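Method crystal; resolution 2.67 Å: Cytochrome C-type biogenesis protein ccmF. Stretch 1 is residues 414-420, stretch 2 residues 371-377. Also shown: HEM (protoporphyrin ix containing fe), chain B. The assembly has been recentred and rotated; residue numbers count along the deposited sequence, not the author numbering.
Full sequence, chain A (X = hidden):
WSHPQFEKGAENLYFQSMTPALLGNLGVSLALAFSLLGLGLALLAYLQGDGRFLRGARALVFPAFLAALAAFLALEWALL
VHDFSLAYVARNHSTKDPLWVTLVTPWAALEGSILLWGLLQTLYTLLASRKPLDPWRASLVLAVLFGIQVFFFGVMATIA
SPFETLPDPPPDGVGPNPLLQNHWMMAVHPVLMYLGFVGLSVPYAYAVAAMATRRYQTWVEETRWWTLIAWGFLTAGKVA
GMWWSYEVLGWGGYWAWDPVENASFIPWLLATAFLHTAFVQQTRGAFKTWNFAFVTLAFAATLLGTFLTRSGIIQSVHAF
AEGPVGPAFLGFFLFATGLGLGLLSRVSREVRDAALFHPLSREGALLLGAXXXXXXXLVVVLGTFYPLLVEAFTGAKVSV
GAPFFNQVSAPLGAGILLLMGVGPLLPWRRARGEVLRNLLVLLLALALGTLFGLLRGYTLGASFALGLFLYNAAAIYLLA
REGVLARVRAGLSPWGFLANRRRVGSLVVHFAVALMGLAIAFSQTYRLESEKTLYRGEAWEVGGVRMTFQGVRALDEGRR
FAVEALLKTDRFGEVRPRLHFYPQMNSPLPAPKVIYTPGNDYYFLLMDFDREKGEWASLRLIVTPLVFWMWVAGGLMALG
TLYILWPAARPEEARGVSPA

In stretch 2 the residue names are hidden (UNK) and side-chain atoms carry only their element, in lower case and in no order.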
ATOM      1  N   ALA A 414      -4.197 -16.914 -11.325  1.00 42.14           N
ATOM      2  CA  ALA A 414      -5.272 -17.601 -12.043  1.00 39.14           C
ATOM      3  C   ALA A 414      -6.292 -18.214 -11.086  1.00 52.97           C
ATOM      4  O   ALA A 414      -7.507 -18.150 -11.329  1.00 73.08           O
ATOM      5  CB  ALA A 414      -4.680 -18.674 -12.958  1.00 36.62           C
ATOM      6  N   GLY A 415      -5.814 -18.747  -9.960  1.00 46.29           N
ATOM      7  CA  GLY A 415      -6.712 -19.329  -8.983  1.00 43.13           C
ATOM      8  C   GLY A 415      -7.585 -18.329  -8.256  1.00 42.15           C
ATOM      9  O   GLY A 415      -8.778 -18.587  -8.053  1.00 42.88           O
ATOM     10  N   ILE A 416      -7.035 -17.168  -7.880  1.00 42.39           N
ATOM     11  CA  ILE A 416      -7.883 -16.172  -7.219  1.00 42.53           C
ATOM     12  C   ILE A 416      -8.819 -15.501  -8.223  1.00 60.38           C
ATOM     13  O   ILE A 416      -9.957 -15.162  -7.882  1.00 83.40           O
ATOM     14  CB  ILE A 416      -7.070 -15.143  -6.401  1.00 33.37           C
ATOM     15  CG1 ILE A 416      -6.192 -14.220  -7.245  1.00 53.74           C
ATOM     16  CG2 ILE A 416      -6.248 -15.860  -5.356  1.00 21.96           C
ATOM     17  CD1 ILE A 416      -5.372 -13.277  -6.414  1.00 60.05           C
ATOM     18  N   LEU A 417      -8.376 -15.315  -9.476  1.00 54.44           N
ATOM     19  CA  LEU A 417      -9.269 -14.752 -10.486  1.00 37.99           C
ATOM     20  C   LEU A 417     -10.381 -15.715 -10.871  1.00 49.01           C
ATOM     21  O   LEU A 417     -11.450 -15.273 -11.297  1.00 52.33           O
ATOM     22  CB  LEU A 417      -8.489 -14.349 -11.742  1.00 23.51           C
ATOM     23  CG  LEU A 417      -7.750 -13.020 -11.757  1.00 28.22           C
ATOM     24  CD1 LEU A 417      -7.032 -12.889 -13.093  1.00 23.55           C
ATOM     25  CD2 LEU A 417      -8.613 -11.792 -11.448  1.00 38.55           C
ATOM     26  N   LEU A 418     -10.166 -17.020 -10.692  1.00 51.71           N
ATOM     27  CA  LEU A 418     -11.223 -18.002 -10.904  1.00 52.52           C
ATOM     28  C   LEU A 418     -12.181 -18.041  -9.712  1.00 65.83           C
ATOM     29  O   LEU A 418     -13.412 -18.067  -9.884  1.00 91.48           O
ATOM     30  CB  LEU A 418     -10.586 -19.374 -11.152  1.00 38.33           C
ATOM     31  CG  LEU A 418     -10.492 -19.903 -12.587  1.00 31.64           C
ATOM     32  CD1 LEU A 418      -9.653 -21.168 -12.638  1.00 41.41           C
ATOM     33  CD2 LEU A 418     -11.863 -20.194 -13.160  1.00 33.30           C
ATOM     34  N   LEU A 419     -11.621 -18.035  -8.495  1.00 45.95           N
ATOM     35  CA  LEU A 419     -12.421 -18.189  -7.281  1.00 42.09           C
ATOM     36  C   LEU A 419     -13.287 -16.965  -7.017  1.00 53.19           C
ATOM     37  O   LEU A 419     -14.400 -17.091  -6.488  1.00 59.22           O
ATOM     38  CB  LEU A 419     -11.500 -18.468  -6.100  1.00 42.18           C
ATOM     39  CG  LEU A 419     -11.202 -19.955  -5.926  1.00 49.18           C
ATOM     40  CD1 LEU A 419      -9.846 -20.187  -5.277  1.00 57.80           C
ATOM     41  CD2 LEU A 419     -12.297 -20.592  -5.108  1.00 48.94           C
ATOM     42  N   MET A 420     -12.779 -15.777  -7.371  1.00 59.91           N
ATOM     43  CA  MET A 420     -13.518 -14.520  -7.267  1.00 50.07           C
ATOM     44  C   MET A 420     -14.786 -14.521  -8.106  1.00 47.36           C
ATOM     45  O   MET A 420     -15.829 -13.998  -7.696  1.00 44.50           O
ATOM     46  CB  MET A 420     -12.580 -13.388  -7.653  1.00 38.28           C
ATOM     47  CG  MET A 420     -13.188 -12.055  -7.914  1.00 34.55           C
ATOM     48  SD  MET A 420     -11.977 -10.889  -8.553  1.00 51.58           S
ATOM     49  CE  MET A 420     -10.416 -11.568  -7.987  1.00 52.34           C
ATOM     50  N   UNK A 371      -6.861 -18.707   1.654  1.00 69.90           N
ATOM     51  CA  UNK A 371      -5.720 -19.616   1.680  1.00 55.02           C
ATOM     52  C   UNK A 371      -4.781 -19.376   0.507  1.00 50.62           C
ATOM     53  O   UNK A 371      -3.565 -19.537   0.644  1.00 55.29           O
ATOM     54  c   UNK A 371      -6.190 -21.069   1.671  1.00 55.22           C
ATOM     55  c   UNK A 371      -4.968 -22.503   4.952  1.00 70.55           C
ATOM     56  c   UNK A 371      -6.180 -21.717   3.018  1.00 58.87           C
ATOM     57  c   UNK A 371      -6.152 -22.972   5.504  1.00 68.46           C
ATOM     58  c   UNK A 371      -4.986 -21.887   3.707  1.00 68.16           C
ATOM     59  c   UNK A 371      -7.346 -22.821   4.817  1.00 60.57           C
ATOM     60  c   UNK A 371      -7.354 -22.199   3.577  1.00 54.49           C
ATOM     61  N   UNK A 372      -5.333 -19.025  -0.656  1.00 48.41           N
ATOM     62  CA  UNK A 372      -4.513 -18.715  -1.827  1.00 45.11           C
ATOM     63  C   UNK A 372      -3.725 -17.422  -1.628  1.00 48.68           C
ATOM     64  O   UNK A 372      -2.549 -17.337  -2.012  1.00 51.21           O
ATOM     65  c   UNK A 372      -5.861 -21.081  -5.901  1.00 45.38           C
ATOM     66  c   UNK A 372      -5.596 -19.904  -3.814  1.00 54.37           C
ATOM     67  c   UNK A 372      -5.897 -22.299  -3.830  1.00 60.13           C
ATOM     68  c   UNK A 372      -5.676 -19.901  -5.204  1.00 43.97           C
ATOM     69  c   UNK A 372      -5.404 -18.606  -3.066  1.00 42.28           C
ATOM     70  c   UNK A 372      -5.709 -21.115  -3.139  1.00 67.76           C
ATOM     71  c   UNK A 372      -5.970 -22.281  -5.211  1.00 53.09           C
ATOM     72  N   UNK A 373      -4.358 -16.417  -1.004  1.00 50.53           N
ATOM     73  CA  UNK A 373      -3.679 -15.160  -0.676  1.00 44.47           C
ATOM     74  C   UNK A 373      -2.563 -15.381   0.348  1.00 53.89           C
ATOM     75  O   UNK A 373      -1.436 -14.887   0.179  1.00 66.56           O
ATOM     76  c   UNK A 373      -5.473 -13.416  -1.189  1.00 28.16           C
ATOM     77  c   UNK A 373      -7.586 -12.876  -2.210  1.00 33.25           C
ATOM     78  c   UNK A 373      -4.691 -14.148  -0.132  1.00 37.41           C
ATOM     79  c   UNK A 373      -6.853 -13.539  -1.248  1.00 29.18           C
ATOM     80  c   UNK A 373      -4.840 -12.588  -2.099  1.00 31.38           C
ATOM     81  c   UNK A 373      -6.941 -12.064  -3.109  1.00 39.42           C
ATOM     82  c   UNK A 373      -5.566 -11.910  -3.057  1.00 41.59           C
ATOM     83  N   UNK A 374      -2.873 -16.121   1.423  1.00 51.62           N
ATOM     84  CA  UNK A 374      -1.890 -16.440   2.458  1.00 48.90           C
ATOM     85  C   UNK A 374      -0.774 -17.322   1.922  1.00 50.94           C
ATOM     86  O   UNK A 374       0.385 -17.162   2.314  1.00 61.59           O
ATOM     87  c   UNK A 374      -2.587 -17.120   3.640  1.00 53.69           C
ATOM     88  N   UNK A 375      -1.103 -18.247   1.015  1.00 44.57           N
ATOM     89  CA  UNK A 375      -0.084 -19.063   0.380  1.00 48.65           C
ATOM     90  C   UNK A 375       0.821 -18.267  -0.537  1.00 52.61           C
ATOM     91  O   UNK A 375       2.013 -18.547  -0.635  1.00 61.33           O
ATOM     92  N   UNK A 376       0.261 -17.267  -1.217  1.00 53.37           N
ATOM     93  CA  UNK A 376       1.054 -16.368  -2.052  1.00 50.63           C
ATOM     94  C   UNK A 376       2.042 -15.558  -1.212  1.00 55.64           C
ATOM     95  O   UNK A 376       3.230 -15.468  -1.555  1.00 63.54           O
ATOM     96  c   UNK A 376       0.476 -12.710  -7.031  1.00 35.07           C
ATOM     97  c   UNK A 376      -1.786 -12.954  -6.317  1.00 27.41           C
ATOM     98  c   UNK A 376       0.100 -15.460  -2.840  1.00 35.15           C
ATOM     99  c   UNK A 376       0.682 -14.727  -4.040  1.00 33.82           C
ATOM    100  c   UNK A 376       0.869 -13.475  -5.945  1.00 33.30           C
ATOM    101  c   UNK A 376       1.994 -14.628  -4.397  1.00 44.02           C
ATOM    102  n   UNK A 376       2.117 -13.874  -5.537  1.00 43.10           N
ATOM    103  c   UNK A 376      -1.409 -13.719  -5.237  1.00 23.58           C
ATOM    104  c   UNK A 376      -0.858 -12.472  -7.188  1.00 35.02           C
ATOM    105  c   UNK A 376      -0.053 -13.990  -5.037  1.00 27.35           C
ATOM    106  N   UNK A 377       1.562 -14.964  -0.108  1.00 45.02           N
ATOM    107  CA  UNK A 377       2.439 -14.227   0.807  1.00 41.65           C
ATOM    108  C   UNK A 377       3.475 -15.143   1.462  1.00 47.54           C
ATOM    109  O   UNK A 377       4.630 -14.744   1.678  1.00 57.15           O
ATOM    110  c   UNK A 377       1.594 -13.507   1.863  1.00 48.88           C
TER
HETATM  111  CHA HEM B 701     -16.135  -8.179  -1.111  1.00 41.84           C
HETATM  112  CHB HEM B 701     -15.444 -12.721  -2.811  1.00 49.80           C
HETATM  113  CHC HEM B 701     -10.884 -11.500  -4.177  1.00 46.41           C
HETATM  114  CHD HEM B 701     -11.841  -6.894  -2.890  1.00 48.24           C
HETATM  115  C1A HEM B 701     -16.292  -9.509  -1.464  1.00 51.28           C
HETATM  116  C2A HEM B 701     -17.467 -10.255  -1.170  1.00 53.30           C
HETATM  117  C3A HEM B 701     -17.280 -11.522  -1.639  1.00 47.51           C
HETATM  118  C4A HEM B 701     -16.002 -11.591  -2.223  1.00 50.50           C
HETATM  119  CMA HEM B 701     -18.254 -12.662  -1.555  1.00 41.61           C
HETATM  120  CAA HEM B 701     -18.716  -9.747  -0.467  1.00 48.22           C
HETATM  121  CBA HEM B 701     -19.618  -8.937  -1.417  1.00 48.79           C
HETATM  122  CGA HEM B 701     -20.146  -9.795  -2.540  1.00 68.38           C
HETATM  123  O1A HEM B 701     -19.859  -9.512  -3.726  1.00 78.58           O
HETATM  124  O2A HEM B 701     -20.868 -10.785  -2.281  1.00 74.03           O
HETATM  125  C1B HEM B 701     -14.121 -12.748  -3.301  1.00 37.54           C
HETATM  126  C2B HEM B 701     -13.470 -13.936  -3.708  1.00 38.85           C
HETATM  127  C3B HEM B 701     -12.203 -13.616  -4.089  1.00 42.30           C
HETATM  128  C4B HEM B 701     -12.064 -12.175  -3.880  1.00 36.59           C
HETATM  129  CMB HEM B 701     -14.063 -15.309  -3.734  1.00 38.20           C
HETATM  130  CAB HEM B 701     -11.150 -14.510  -4.584  1.00 56.09           C
HETATM  131  CBB HEM B 701     -10.177 -14.951  -3.547  1.00 57.44           C
HETATM  132  C1C HEM B 701     -10.788 -10.135  -4.020  1.00 32.81           C
HETATM  133  C2C HEM B 701      -9.766  -9.337  -4.533  1.00 22.09           C
HETATM  134  C3C HEM B 701     -10.062  -8.048  -4.159  1.00 20.59           C
HETATM  135  C4C HEM B 701     -11.269  -8.044  -3.421  1.00 30.76           C
HETATM  136  CMC HEM B 701      -8.558  -9.757  -5.331  1.00 20.80           C
HETATM  137  CAC HEM B 701      -9.251  -6.884  -4.470  1.00 20.41           C
HETATM  138  CBC HEM B 701      -9.616  -6.021  -5.618  1.00 27.00           C
HETATM  139  C1D HEM B 701     -13.077  -6.835  -2.228  1.00 45.53           C
HETATM  140  C2D HEM B 701     -13.626  -5.647  -1.565  1.00 45.29           C
HETATM  141  C3D HEM B 701     -14.833  -5.992  -1.061  1.00 46.44           C
HETATM  142  C4D HEM B 701     -15.017  -7.413  -1.437  1.00 40.51           C
HETATM  143  CMD HEM B 701     -12.967  -4.299  -1.463  1.00 40.02           C
HETATM  144  CAD HEM B 701     -15.794  -5.108  -0.283  1.00 47.46           C
HETATM  145  CBD HEM B 701     -15.731  -5.490   1.201  1.00 52.06           C
HETATM  146  CGD HEM B 701     -16.535  -4.596   2.117  1.00 47.94           C
HETATM  147  O1D HEM B 701     -17.624  -4.979   2.603  1.00 41.28           O
HETATM  148  O2D HEM B 701     -16.102  -3.469   2.414  1.00 49.50           O
HETATM  149  NA  HEM B 701     -15.408 -10.364  -2.093  1.00 63.47           N
HETATM  150  NB  HEM B 701     -13.238 -11.733  -3.405  1.00 39.48           N
HETATM  151  NC  HEM B 701     -11.703  -9.341  -3.383  1.00 40.47           N
HETATM  152  ND  HEM B 701     -13.944  -7.823  -2.118  1.00 57.77           N
HETATM  153 FE   HEM B 701     -13.645  -9.757  -2.877  1.00 52.30          FE

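Position 371 opens the second helical stretch with seven side-chain carbons, one leading into a six-membered ring. The side chain is out of reach of stretch 1 and makes no contact there. One carbon followed by a six-carbon ring without a hydroxyl is phenylalanine, Phe371, an exposed residue.

Position 372 has the same composition, a single carbon and a ring of six, but here the CA-to-CB bond points toward stretch 1. One ring carbon touches CA of Gly415, which sits at the ring edge, near its plane. The methyl CD1 of Leu419 covers one face, and the first side-chain carbon packs against CG2 of Ile416. The residue is Phe372, with chi1 in the m well. The ring carbon beside Gly415 is CE2; Phe372 CE2 lies 3.6 Å from Gly415 CA, and the close fit depends on the glycine: an ideal CB on Gly415 would fall 2.3 Å from CE2 of Phe372, a clash.

At position 373 seven carbons again form one link and a six-membered ring. The CA-to-CB bond points sideways, yet the end of the side chain comes nearer to stretch 1, where a ring carbon meets CD1 of Ile416 and CG2 of the same isoleucine lies over one ring face. This is Phe373. Its CE1 is 3.6 Å from Ile416 CD1, while its CE2 is 3.6 Å from CBB of the heme, so the ring touches both the neighboring helix and the cofactor.

Position 374 carries one carbon and nothing beyond it, the mark of alanine; Ala374 is out of reach of stretch 1. Position 375 has no side-chain atoms at all and is therefore Gly375. Its N donates a backbone hydrogen bond to O of Phe371 at 2.8 Å, continuing the helix.

Position 376 has the largest side chain of the stretch: one carbon, then fused five- and six-membered rings containing eight carbons and one nitrogen. The edge of this ring system meets CD1 of Ile416. Such an indole belongs to tryptophan, Trp376, and CD1 of Ile416 lies 3.6 Å from CZ3 of Trp376. The indole nitrogen NE1 is hydrogen-bonded elsewhere in the structure. Position 377 returns to a single side-chain carbon, and Ala377 lies too far from stretch 1 to take part.

The two helices run nearly antiparallel, at 164°, with their axes 10.2 Å apart at closest approach. No hydrogen bond crosses between them; the contact is one of apolar packing, burying 268 Å² in all. Ile416 is its center, since its side chain reaches Phe372, Phe373 and Trp376 together. Leu419 adds a CH-pi contact, its CD1 standing 4.2 Å from the centroid of the Phe372 ring and 15° off the ring normal. The heme also borders this region: O of Leu419 approaches HEM CMB to 3.3 Å, and Met420 N lies 3.5 Å from HEM CAB, placing the first helix against the porphyrin periphery.

Stretch 2 (371-377) FFFAGWA
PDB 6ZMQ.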